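Long-range contact in 2-polyprenyl-6-methoxyphenol hydroxylase-like FAD-dependent oxidoreductase (Streptomyces sp. NRRL 11266, PDB 6UI5), which binds flavin-adenine dinucleotide and belongs to the FAD-dependent oxidoreductases related to the aromatic-ring hydroxylases: residues R120-E125 / T134-S139. Residues are numbered along the deposited sequence; the frame is centred on the assembly and turned at random.
With FAD (flavin-adenine dinucleotide), chain C.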
ATOM      1  N   ARG A 120     -17.440 -35.557 -20.165  1.00 79.83           N
ATOM      2  CA  ARG A 120     -17.930 -34.553 -19.232  1.00 83.89           C
ATOM      3  C   ARG A 120     -18.310 -35.193 -17.908  1.00 81.57           C
ATOM      4  O   ARG A 120     -18.947 -36.249 -17.874  1.00 85.16           O
ATOM      5  CB  ARG A 120     -19.144 -33.800 -19.779  1.00 87.07           C
ATOM      6  CG  ARG A 120     -19.846 -32.973 -18.701  1.00 93.99           C
ATOM      7  CD  ARG A 120     -21.182 -32.389 -19.146  1.00101.08           C
ATOM      8  NE  ARG A 120     -21.014 -31.461 -20.258  1.00103.26           N
ATOM      9  CZ  ARG A 120     -20.528 -30.231 -20.132  1.00 99.56           C
ATOM     10  NH1 ARG A 120     -20.412 -29.460 -21.206  1.00 97.95           N
ATOM     11  NH2 ARG A 120     -20.160 -29.775 -18.934  1.00 91.80           N
ATOM     12  N   LEU A 121     -17.936 -34.532 -16.825  1.00 66.78           N
ATOM     13  CA  LEU A 121     -18.414 -34.890 -15.501  1.00 69.87           C
ATOM     14  C   LEU A 121     -19.724 -34.156 -15.245  1.00 70.53           C
ATOM     15  O   LEU A 121     -19.757 -32.918 -15.211  1.00 68.45           O
ATOM     16  CB  LEU A 121     -17.366 -34.542 -14.443  1.00 65.94           C
ATOM     17  CG  LEU A 121     -17.691 -35.007 -13.041  1.00 66.11           C
ATOM     18  CD1 LEU A 121     -16.407 -35.412 -12.430  1.00 79.58           C
ATOM     19  CD2 LEU A 121     -18.298 -33.881 -12.239  1.00 65.37           C
ATOM     20  N   THR A 122     -20.803 -34.916 -15.064  1.00 71.00           N
ATOM     21  CA  THR A 122     -22.106 -34.321 -14.812  1.00 76.21           C
ATOM     22  C   THR A 122     -22.471 -34.258 -13.338  1.00 87.67           C
ATOM     23  O   THR A 122     -23.345 -33.466 -12.970  1.00 92.31           O
ATOM     24  CB  THR A 122     -23.173 -35.100 -15.560  1.00 73.21           C
ATOM     25  OG1 THR A 122     -23.291 -36.406 -14.976  1.00 70.34           O
ATOM     26  CG2 THR A 122     -22.739 -35.252 -16.991  1.00 76.64           C
ATOM     27  N   GLY A 123     -21.838 -35.063 -12.493  1.00 89.31           N
ATOM     28  CA  GLY A 123     -22.095 -34.978 -11.067  1.00 88.61           C
ATOM     29  C   GLY A 123     -21.309 -36.018 -10.296  1.00 81.67           C
ATOM     30  O   GLY A 123     -20.512 -36.783 -10.859  1.00 80.89           O
ATOM     31  N   PHE A 124     -21.576 -36.048  -8.991  1.00 72.39           N
ATOM     32  CA  PHE A 124     -20.882 -36.924  -8.056  1.00 75.00           C
ATOM     33  C   PHE A 124     -21.634 -36.927  -6.732  1.00 79.63           C
ATOM     34  O   PHE A 124     -22.321 -35.957  -6.390  1.00 78.47           O
ATOM     35  CB  PHE A 124     -19.442 -36.459  -7.832  1.00 76.37           C
ATOM     36  CG  PHE A 124     -19.346 -35.159  -7.082  1.00 78.99           C
ATOM     37  CD1 PHE A 124     -19.577 -33.950  -7.728  1.00 82.64           C
ATOM     38  CD2 PHE A 124     -19.026 -35.142  -5.729  1.00 80.21           C
ATOM     39  CE1 PHE A 124     -19.492 -32.745  -7.037  1.00 77.26           C
ATOM     40  CE2 PHE A 124     -18.932 -33.941  -5.036  1.00 75.01           C
ATOM     41  CZ  PHE A 124     -19.170 -32.744  -5.689  1.00 74.82           C
ATOM     42  N   GLU A 125     -21.474 -38.011  -5.973  1.00 85.88           N
ATOM     43  CA  GLU A 125     -21.988 -38.016  -4.608  1.00 93.80           C
ATOM     44  C   GLU A 125     -20.988 -38.642  -3.642  1.00 89.04           C
ATOM     45  O   GLU A 125     -20.344 -39.654  -3.943  1.00 82.48           O
ATOM     46  CB  GLU A 125     -23.344 -38.736  -4.510  1.00 98.97           C
ATOM     47  CG  GLU A 125     -23.689 -39.166  -3.086  1.00112.19           C
ATOM     48  CD  GLU A 125     -25.179 -39.132  -2.769  1.00125.66           C
ATOM     49  OE1 GLU A 125     -25.989 -38.869  -3.682  1.00130.90           O
ATOM     50  OE2 GLU A 125     -25.544 -39.366  -1.595  1.00128.88           O
ATOM     51  N   THR A 134     -18.625 -41.536  -5.646  1.00 89.21           N
ATOM     52  CA  THR A 134     -19.111 -42.046  -6.919  1.00 90.04           C
ATOM     53  C   THR A 134     -19.350 -40.860  -7.844  1.00 89.53           C
ATOM     54  O   THR A 134     -19.896 -39.832  -7.430  1.00 99.75           O
ATOM     55  CB  THR A 134     -20.388 -42.869  -6.722  1.00 88.52           C
ATOM     56  OG1 THR A 134     -20.175 -43.824  -5.668  1.00 90.80           O
ATOM     57  CG2 THR A 134     -20.815 -43.594  -8.022  1.00 72.44           C
ATOM     58  N   VAL A 135     -18.902 -40.995  -9.083  1.00 82.58           N
ATOM     59  CA  VAL A 135     -18.900 -39.899 -10.036  1.00 88.35           C
ATOM     60  C   VAL A 135     -19.676 -40.349 -11.272  1.00107.65           C
ATOM     61  O   VAL A 135     -19.936 -41.539 -11.463  1.00118.96           O
ATOM     62  CB  VAL A 135     -17.451 -39.486 -10.370  1.00 81.69           C
ATOM     63  CG1 VAL A 135     -16.818 -40.467 -11.326  1.00 64.64           C
ATOM     64  CG2 VAL A 135     -17.386 -38.090 -10.871  1.00 83.71           C
ATOM     65  N   THR A 136     -20.109 -39.389 -12.088  1.00105.19           N
ATOM     66  CA  THR A 136     -20.782 -39.738 -13.334  1.00105.49           C
ATOM     67  C   THR A 136     -20.161 -38.941 -14.469  1.00 95.52           C
ATOM     68  O   THR A 136     -19.981 -37.720 -14.354  1.00 94.47           O
ATOM     69  CB  THR A 136     -22.299 -39.496 -13.287  1.00111.90           C
ATOM     70  OG1 THR A 136     -22.590 -38.162 -13.679  1.00118.95           O
ATOM     71  CG2 THR A 136     -22.857 -39.742 -11.900  1.00106.42           C
ATOM     72  N   LEU A 137     -19.842 -39.648 -15.559  1.00 86.29           N
ATOM     73  CA  LEU A 137     -19.165 -39.112 -16.734  1.00 76.53           C
ATOM     74  C   LEU A 137     -20.051 -39.320 -17.951  1.00 77.47           C
ATOM     75  O   LEU A 137     -20.618 -40.402 -18.118  1.00 80.89           O
ATOM     76  CB  LEU A 137     -17.818 -39.806 -16.962  1.00 72.97           C
ATOM     77  CG  LEU A 137     -16.619 -39.435 -16.076  1.00 76.85           C
ATOM     78  CD1 LEU A 137     -16.802 -39.965 -14.685  1.00 76.44           C
ATOM     79  CD2 LEU A 137     -15.355 -40.008 -16.659  1.00 80.15           C
ATOM     80  N   ALA A 138     -20.141 -38.300 -18.814  1.00 75.03           N
ATOM     81  CA  ALA A 138     -21.086 -38.265 -19.941  1.00 86.94           C
ATOM     82  C   ALA A 138     -20.338 -38.170 -21.272  1.00 93.85           C
ATOM     83  O   ALA A 138     -20.093 -37.075 -21.789  1.00102.87           O
ATOM     84  CB  ALA A 138     -22.086 -37.091 -19.797  1.00 83.96           C
ATOM     85  N   SER A 139     -20.001 -39.327 -21.836  1.00 89.43           N
ATOM     86  CA  SER A 139     -19.468 -39.421 -23.184  1.00 92.39           C
ATOM     87  C   SER A 139     -20.621 -39.556 -24.187  1.00110.25           C
ATOM     88  O   SER A 139     -21.801 -39.612 -23.819  1.00106.66           O
ATOM     89  CB  SER A 139     -18.502 -40.603 -23.283  1.00 81.68           C
ATOM     90  OG  SER A 139     -17.702 -40.549 -24.454  1.00 76.95           O
TER
HETATM   91  PA  FAD C 601      -8.776 -23.857 -17.276  1.00 59.68           P
HETATM   92  O1A FAD C 601      -7.593 -23.338 -18.062  1.00 55.11           O
HETATM   93  O2A FAD C 601      -9.944 -22.909 -17.484  1.00 57.52           O
HETATM   94  O5B FAD C 601      -9.075 -25.449 -17.629  1.00 62.68           O
HETATM   95  C5B FAD C 601     -10.252 -26.073 -17.140  1.00 71.08           C
HETATM   96  C4B FAD C 601     -10.579 -27.293 -18.061  1.00 77.94           C
HETATM   97  O4B FAD C 601     -11.566 -28.029 -17.612  1.00 73.70           O
HETATM   98  C3B FAD C 601     -11.052 -26.793 -19.447  1.00 83.55           C
HETATM   99  O3B FAD C 601     -10.503 -27.591 -20.403  1.00 79.98           O
HETATM  100  C2B FAD C 601     -12.583 -26.969 -19.404  1.00 80.76           C
HETATM  101  O2B FAD C 601     -13.079 -26.974 -20.805  1.00 89.81           O
HETATM  102  C1B FAD C 601     -12.682 -28.134 -18.822  1.00 75.56           C
HETATM  103  N9A FAD C 601     -13.935 -28.413 -18.149  1.00 65.24           N
HETATM  104  C8A FAD C 601     -14.726 -27.528 -17.502  1.00 57.26           C
HETATM  105  N7A FAD C 601     -15.754 -28.212 -16.955  1.00 60.20           N
HETATM  106  C5A FAD C 601     -15.581 -29.523 -17.249  1.00 67.77           C
HETATM  107  C6A FAD C 601     -16.319 -30.661 -16.944  1.00 69.97           C
HETATM  108  N6A FAD C 601     -17.539 -31.018 -16.236  1.00 77.11           N
HETATM  109  N1A FAD C 601     -15.923 -31.862 -17.375  1.00 62.51           N
HETATM  110  C2A FAD C 601     -14.791 -31.983 -18.102  1.00 61.82           C
HETATM  111  N3A FAD C 601     -14.059 -30.869 -18.388  1.00 63.46           N
HETATM  112  C4A FAD C 601     -14.451 -29.646 -17.968  1.00 61.36           C
HETATM  113  N1  FAD C 601      -2.459 -16.988 -17.589  1.00127.45           N
HETATM  114  C2  FAD C 601      -1.057 -16.489 -17.485  1.00130.83           C
HETATM  115  O2  FAD C 601      -0.238 -17.066 -16.847  1.00127.15           O
HETATM  116  N3  FAD C 601      -0.686 -15.238 -18.207  1.00133.20           N
HETATM  117  C4  FAD C 601      -1.700 -14.537 -18.997  1.00128.31           C
HETATM  118  O4  FAD C 601      -1.436 -13.542 -19.584  1.00133.82           O
HETATM  119  C4X FAD C 601      -3.108 -15.070 -19.078  1.00114.62           C
HETATM  120  N5  FAD C 601      -4.062 -14.327 -19.869  1.00108.58           N
HETATM  121  C5X FAD C 601      -5.460 -14.818 -19.956  1.00112.73           C
HETATM  122  C6  FAD C 601      -6.375 -14.089 -20.718  1.00109.90           C
HETATM  123  C7  FAD C 601      -7.690 -14.529 -20.825  1.00113.14           C
HETATM  124  C7M FAD C 601      -8.444 -13.544 -21.707  1.00115.16           C
HETATM  125  C8  FAD C 601      -8.119 -15.700 -20.181  1.00117.89           C
HETATM  126  C8M FAD C 601      -9.587 -16.108 -20.359  1.00117.06           C
HETATM  127  C9  FAD C 601      -7.200 -16.435 -19.411  1.00121.32           C
HETATM  128  C9A FAD C 601      -5.859 -16.001 -19.285  1.00117.47           C
HETATM  129  N10 FAD C 601      -4.861 -16.773 -18.451  1.00103.20           N
HETATM  130  C10 FAD C 601      -3.487 -16.286 -18.377  1.00114.38           C
HETATM  131  C1' FAD C 601      -5.297 -18.022 -17.795  1.00 88.92           C
HETATM  132  C2' FAD C 601      -5.144 -18.175 -16.271  1.00 86.31           C
HETATM  133  O2' FAD C 601      -3.859 -18.524 -15.913  1.00 89.25           O
HETATM  134  C3' FAD C 601      -5.988 -19.347 -15.774  1.00 88.27           C
HETATM  135  O3' FAD C 601      -6.023 -19.256 -14.385  1.00 94.40           O
HETATM  136  C4' FAD C 601      -5.440 -20.752 -16.100  1.00 81.21           C
HETATM  137  O4' FAD C 601      -5.294 -21.011 -17.467  1.00 79.59           O
HETATM  138  C5' FAD C 601      -6.524 -21.693 -15.560  1.00 71.08           C
HETATM  139  O5' FAD C 601      -6.029 -22.993 -15.398  1.00 55.95           O
HETATM  140  P   FAD C 601      -7.037 -24.218 -14.937  1.00 60.77           P
HETATM  141  O1P FAD C 601      -6.474 -25.526 -15.439  1.00 48.53           O
HETATM  142  O2P FAD C 601      -7.343 -24.248 -13.451  1.00 64.51           O
HETATM  143  O3P FAD C 601      -8.485 -23.858 -15.648  1.00 77.94           O
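L121 and V135 meet on the face of an antiparallel beta hairpin that carries L121, F124, V135 and L137, their side chains crossing at about a right angle. With CG anti to its backbone N (chi1 -174°) and chi2 off a staggered value at 144°, L121 brings CD1 within 3.2 Å of V135 CG2, a tight methyl contact; CG2 is likewise anti to the backbone N of its residue. F124 adds only its CB, 4.0 Å from V135 CG2; its ring leads away from strand 134-138, and both L121 and F124 touch L151 of the parallel sheet, so this apolar face packs the hairpin onto the dinucleotide-binding core. L137 lies on the same face, paired with L121.

T122 sits in a beta bulge that shifts the register by one residue between the L121–L137 and G123–T136 pairs. There its methyl CG2 lies 3.4 Å from A138 CB, which is on the face of T134 and T136. The backbone remains bonded through the bulge: T122 N donates to T136 O (3.0 Å) and T136 N to G123 O (2.9 Å), in both cases from above the carbonyl plane. Beyond, E125 and T134 exchange a regular pair of backbone bonds, with E125 N 2.8 Å from T134 O.

Strand 120-125 is an edge strand, and its outward backbone meets the FAD adenine. N6A donates a weak bond to L121 O (3.1 Å), and L121 N reaches N1A weakly at 3.4 Å. These two main-chain bonds are consistent with a contribution to adenine binding, with the R120 side chain also close to N6A, while the L121 side chain packs mainly through CD1 on V135.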